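Local structure of serine proteinase inhibitor 1 (Myxoma virus, 6BJ5) at the interface of chains A and B. The protein inhibits serine proteases as a poxviral serpin and contributes to the virulence of myxoma virus. Coordinates in Å, arbitrary orientation; residue numbers count along the deposited sequence, not the author numbering. Chains: chain A, Serine proteinase inhibitor 1; chain B, Serine proteinase inhibitor 1.

Contact 1: the interface of chains A and B. Residues chain A 32, 34, 249, 251; chain B 16, 18, 34.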
loop_
_atom_site.group_PDB
_atom_site.type_symbol
_atom_site.label_atom_id
_atom_site.label_comp_id
_atom_site.label_asym_id
_atom_site.label_seq_id
_atom_site.Cartn_x
_atom_site.Cartn_y
_atom_site.Cartn_z
ATOM N N ASN A 32 12.943 5.491 -3.645
ATOM C CA ASN A 32 11.813 5.735 -2.768
ATOM C C ASN A 32 10.678 4.807 -3.209
ATOM O O ASN A 32 10.287 4.802 -4.384
ATOM C CB ASN A 32 11.378 7.191 -2.850
ATOM C CG ASN A 32 12.423 8.171 -2.324
ATOM O OD1 ASN A 32 12.423 9.320 -2.718
ATOM N ND2 ASN A 32 13.319 7.719 -1.472
ATOM N N VAL A 34 6.748 3.296 -2.230
ATOM C CA VAL A 34 5.508 3.383 -1.473
ATOM C C VAL A 34 4.642 2.180 -1.826
ATOM O O VAL A 34 4.689 1.645 -2.939
ATOM C CB VAL A 34 4.770 4.709 -1.736
ATOM C CG1 VAL A 34 5.654 5.871 -1.333
ATOM C CG2 VAL A 34 4.401 4.820 -3.195
ATOM N N PRO A 249 10.951 15.819 5.855
ATOM C CA PRO A 249 10.759 16.382 4.522
ATOM C C PRO A 249 9.326 16.269 4.044
ATOM O O PRO A 249 8.625 15.308 4.351
ATOM C CB PRO A 249 11.641 15.511 3.612
ATOM C CG PRO A 249 12.327 14.510 4.520
ATOM C CD PRO A 249 11.536 14.469 5.787
ATOM N N PHE A 251 7.324 15.098 0.930
ATOM C CA PHE A 251 7.667 14.121 -0.091
ATOM C C PHE A 251 6.451 13.741 -0.920
ATOM O O PHE A 251 5.302 13.764 -0.456
ATOM C CB PHE A 251 8.330 12.876 0.505
ATOM C CG PHE A 251 7.482 12.116 1.479
ATOM C CD1 PHE A 251 6.592 11.139 1.037
ATOM C CD2 PHE A 251 7.596 12.351 2.845
ATOM C CE1 PHE A 251 5.818 10.409 1.954
ATOM C CE2 PHE A 251 6.827 11.633 3.757
ATOM C CZ PHE A 251 5.929 10.658 3.299
ATOM N N PHE B 16 14.407 6.792 5.934
ATOM C CA PHE B 16 13.459 6.490 6.992
ATOM C C PHE B 16 12.276 5.722 6.419
ATOM O O PHE B 16 12.184 5.478 5.214
ATOM C CB PHE B 16 13.013 7.762 7.708
ATOM C CG PHE B 16 12.248 8.719 6.839
ATOM C CD1 PHE B 16 10.871 8.628 6.731
ATOM C CD2 PHE B 16 12.906 9.738 6.159
ATOM C CE1 PHE B 16 10.162 9.531 5.960
ATOM C CE2 PHE B 16 12.201 10.633 5.378
ATOM C CZ PHE B 16 10.821 10.533 5.277
ATOM N N PHE B 18 7.882 5.130 6.777
ATOM C CA PHE B 18 6.615 5.571 7.332
ATOM C C PHE B 18 5.556 4.502 7.090
ATOM O O PHE B 18 5.621 3.731 6.128
ATOM C CB PHE B 18 6.171 6.932 6.771
ATOM C CG PHE B 18 5.855 6.894 5.318
ATOM C CD1 PHE B 18 4.584 6.577 4.887
ATOM C CD2 PHE B 18 6.838 7.135 4.383
ATOM C CE1 PHE B 18 4.303 6.501 3.568
ATOM C CE2 PHE B 18 6.551 7.061 3.065
ATOM C CZ PHE B 18 5.283 6.737 2.649
ATOM N N ILE B 34 11.823 6.116 2.281
ATOM C CA ILE B 34 12.363 7.295 1.620
ATOM C C ILE B 34 13.873 7.321 1.840
ATOM O O ILE B 34 14.335 7.599 2.953
ATOM C CB ILE B 34 11.681 8.552 2.151
ATOM C CG1 ILE B 34 10.253 8.531 1.658
ATOM C CG2 ILE B 34 12.373 9.801 1.711
ATOM C CD1 ILE B 34 9.468 9.564 2.290
#
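The terminal methyl CD1 of B:Ile34 sits over the middle of the A:Phe251 ring, 3.3 Å from CG of that phenyl group. This CH-pi contact belongs to the hydrophobic interior of the serpin fold, where strand 251-258 of chain A packs on the hairpin formed by strands 16-22 and 27-34 of chain B. CD1 of B:Ile34 is anti to CA (chi2 170°), which carries the methyl up to the face of the aromatic ring. The two side chains meet at about a right angle, the aliphatic tip pointing into the ring.

Beyond its far rim the same phenyl group reaches B:Phe18. CG of A:Phe251 lies between its backbone N and carbonyl carbon (chi1 61°), which turns the CE1/CZ end of the ring toward its aromatic neighbour, and the two meet tip to tip. CE1 of A:Phe251 comes to 3.6 Å from CE2 of B:Phe18, while CZ overhangs the rim of the B:Phe18 face. The tilt between the rings, about 32°, is too large for a parallel stack and too small for an edge-on meeting.

Around this tight trio the packing thins. A:Pro249 offers its pyrrolidine CD to the tip of B:Phe16, 3.9 Å from CE2, and B:Ile34 CB lies over one face of B:Phe16, toward its rim. On another flank, CG1 of A:Val34 lies 4.1 Å from CZ of B:Phe18, a light touch that hides little surface. A:Asn32 stands apart as a close but small contact, hiding 10 Å²: its amide ND2 lies 3.3 Å from CA of B:Ile34, without polar pairing across the interface.

Contact 2: the interface of chains A and B. Residues chain A 68, 71, 208-211; chain B 21-24.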
loop_
_atom_site.group_PDB
_atom_site.type_symbol
_atom_site.label_atom_id
_atom_site.label_comp_id
_atom_site.label_asym_id
_atom_site.label_seq_id
_atom_site.Cartn_x
_atom_site.Cartn_y
_atom_site.Cartn_z
ATOM N N ASP A 68 -13.723 1.398 6.750
ATOM C CA ASP A 68 -14.171 2.575 7.482
ATOM C C ASP A 68 -14.218 3.686 6.449
ATOM O O ASP A 68 -13.185 4.037 5.882
ATOM C CB ASP A 68 -13.216 2.910 8.632
ATOM C CG ASP A 68 -13.630 4.154 9.415
ATOM O OD1 ASP A 68 -14.422 4.978 8.905
ATOM O OD2 ASP A 68 -13.148 4.309 10.559
ATOM N N ALA A 71 -12.287 7.322 7.242
ATOM C CA ALA A 71 -10.840 7.255 7.348
ATOM C C ALA A 71 -10.173 7.000 6.003
ATOM O O ALA A 71 -9.089 7.541 5.747
ATOM C CB ALA A 71 -10.475 6.168 8.354
ATOM N N ARG A 208 -8.056 11.289 13.644
ATOM C CA ARG A 208 -7.462 10.580 14.779
ATOM C C ARG A 208 -7.751 9.071 14.774
ATOM O O ARG A 208 -7.348 8.403 15.725
ATOM C CB ARG A 208 -7.850 11.171 16.148
ATOM C CG ARG A 208 -6.609 11.712 16.903
ATOM C CD ARG A 208 -6.762 11.924 18.415
ATOM N NE ARG A 208 -7.453 13.161 18.780
ATOM C CZ ARG A 208 -8.520 13.219 19.570
ATOM N NH1 ARG A 208 -9.012 12.104 20.088
ATOM N NH2 ARG A 208 -9.083 14.391 19.849
ATOM N N GLN A 209 -8.377 8.495 13.734
ATOM C CA GLN A 209 -8.357 7.039 13.567
ATOM C C GLN A 209 -7.220 6.573 12.687
ATOM O O GLN A 209 -6.805 5.412 12.778
ATOM C CB GLN A 209 -9.613 6.494 12.885
ATOM C CG GLN A 209 -10.906 6.595 13.600
ATOM C CD GLN A 209 -11.420 7.982 13.469
ATOM O OE1 GLN A 209 -11.124 8.645 12.479
ATOM N NE2 GLN A 209 -12.222 8.429 14.425
ATOM N N THR A 210 -6.734 7.450 11.824
ATOM C CA THR A 210 -5.569 7.155 11.020
ATOM C C THR A 210 -4.404 7.999 11.527
ATOM O O THR A 210 -4.588 9.102 12.051
ATOM C CB THR A 210 -5.883 7.413 9.538
ATOM O OG1 THR A 210 -6.428 8.729 9.368
ATOM C CG2 THR A 210 -6.924 6.446 9.056
ATOM N N ALA A 211 -3.195 7.466 11.372
ATOM C CA ALA A 211 -2.019 8.180 11.848
ATOM C C ALA A 211 -0.791 7.695 11.097
ATOM O O ALA A 211 -0.770 6.584 10.560
ATOM C CB ALA A 211 -1.838 7.984 13.356
ATOM N N TYR B 21 -1.518 3.870 9.205
ATOM C CA TYR B 21 -2.295 2.769 9.758
ATOM C C TYR B 21 -3.603 3.287 10.349
ATOM O O TYR B 21 -3.743 4.471 10.673
ATOM C CB TYR B 21 -1.480 1.986 10.810
ATOM C CG TYR B 21 -1.485 2.547 12.213
ATOM C CD1 TYR B 21 -2.257 1.958 13.206
ATOM C CD2 TYR B 21 -0.685 3.625 12.561
ATOM C CE1 TYR B 21 -2.262 2.448 14.505
ATOM C CE2 TYR B 21 -0.682 4.130 13.854
ATOM C CZ TYR B 21 -1.478 3.536 14.828
ATOM O OH TYR B 21 -1.497 4.022 16.123
ATOM N N HIS B 22 -4.573 2.374 10.460
ATOM C CA HIS B 22 -5.903 2.663 10.990
ATOM C C HIS B 22 -5.903 2.295 12.472
ATOM O O HIS B 22 -5.669 1.130 12.812
ATOM C CB HIS B 22 -6.938 1.864 10.203
ATOM C CG HIS B 22 -8.364 2.127 10.568
ATOM N ND1 HIS B 22 -9.115 1.244 11.314
ATOM C CD2 HIS B 22 -9.205 3.128 10.210
ATOM C CE1 HIS B 22 -10.343 1.714 11.440
ATOM N NE2 HIS B 22 -10.425 2.856 10.780
ATOM N N LYS B 23 -6.110 3.298 13.354
ATOM C CA LYS B 23 -5.912 3.053 14.786
ATOM C C LYS B 23 -6.916 2.060 15.369
ATOM O O LYS B 23 -6.475 1.077 15.997
ATOM C CB LYS B 23 -5.909 4.383 15.559
ATOM C CG LYS B 23 -4.638 5.232 15.421
ATOM C CD LYS B 23 -4.790 6.622 16.061
ATOM C CE LYS B 23 -4.889 6.570 17.590
ATOM N NZ LYS B 23 -3.674 6.036 18.275
ATOM N N PRO B 24 -8.245 2.218 15.190
ATOM C CA PRO B 24 -9.184 1.249 15.791
ATOM C C PRO B 24 -8.850 -0.210 15.516
ATOM O O PRO B 24 -8.949 -1.033 16.431
ATOM C CB PRO B 24 -10.530 1.648 15.171
ATOM C CG PRO B 24 -10.399 3.091 14.890
ATOM C CD PRO B 24 -8.969 3.304 14.491
#
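B:His22 reaches from the end of strand 16-22 to A:Asp68, across a seam where that strand pairs with strand 210-217 in a serpin beta-sheet. From CB, CG is anti to the backbone N (chi1 -176°), sending the imidazole away from the paired backbones. Past CG, the CD2 edge faces the methyl CB of A:Ala71 at 3.8 Å, and CE1 on the other branch passes 3.9 Å from OD2 of A:Asp68. At the tip, NE2 donates a hydrogen bond of 3.1 Å to carboxylate OD2 of A:Asp68. The bond is nearly straight, 170° at the hydrogen, and runs in the imidazole plane; it meets OD2 on its anti side, somewhat out of the carboxylate plane, the two planes standing nearly at right angles. CD of B:Pro24 covers part of one imidazole face from within chain B and may help to steady the ring.

Alongside, the backbones form an antiparallel bridge: A:Ala211 N donates to B:Tyr21 O, and B:Tyr21 N donates to A:Ala211 O, each at 3.1 Å. At the following turn, the aliphatic CB of A:Gln209 rests 3.6 Å from CD of B:Pro24. The backbone of B:Lys23 also approaches A:Gln209, but the modelled spacing is too short to be reliable. The site thus fastens the end of a chain B strand and its turn onto chain A, extending the sheet between the two pieces of the inhibitor.

Contact 1 and contact 2 lie about 20 Å apart, measured between the centres of their C-alpha atoms, and share strand 16-22 of chain B. The first half of that strand serves contact 1 with side chains alone, whereas its end serves contact 2 through backbone pairing and a polar side chain. Strand 27-34 contributes B:Ile34 to contact 1. Chains A and B are two segments of one serpin; the reactive bond, assigned by similarity to B:Arg4-B:Asn5, precedes the first modelled residue of chain B. Burial at one site and strand pairing at the other would therefore keep the segments together as one folded molecule.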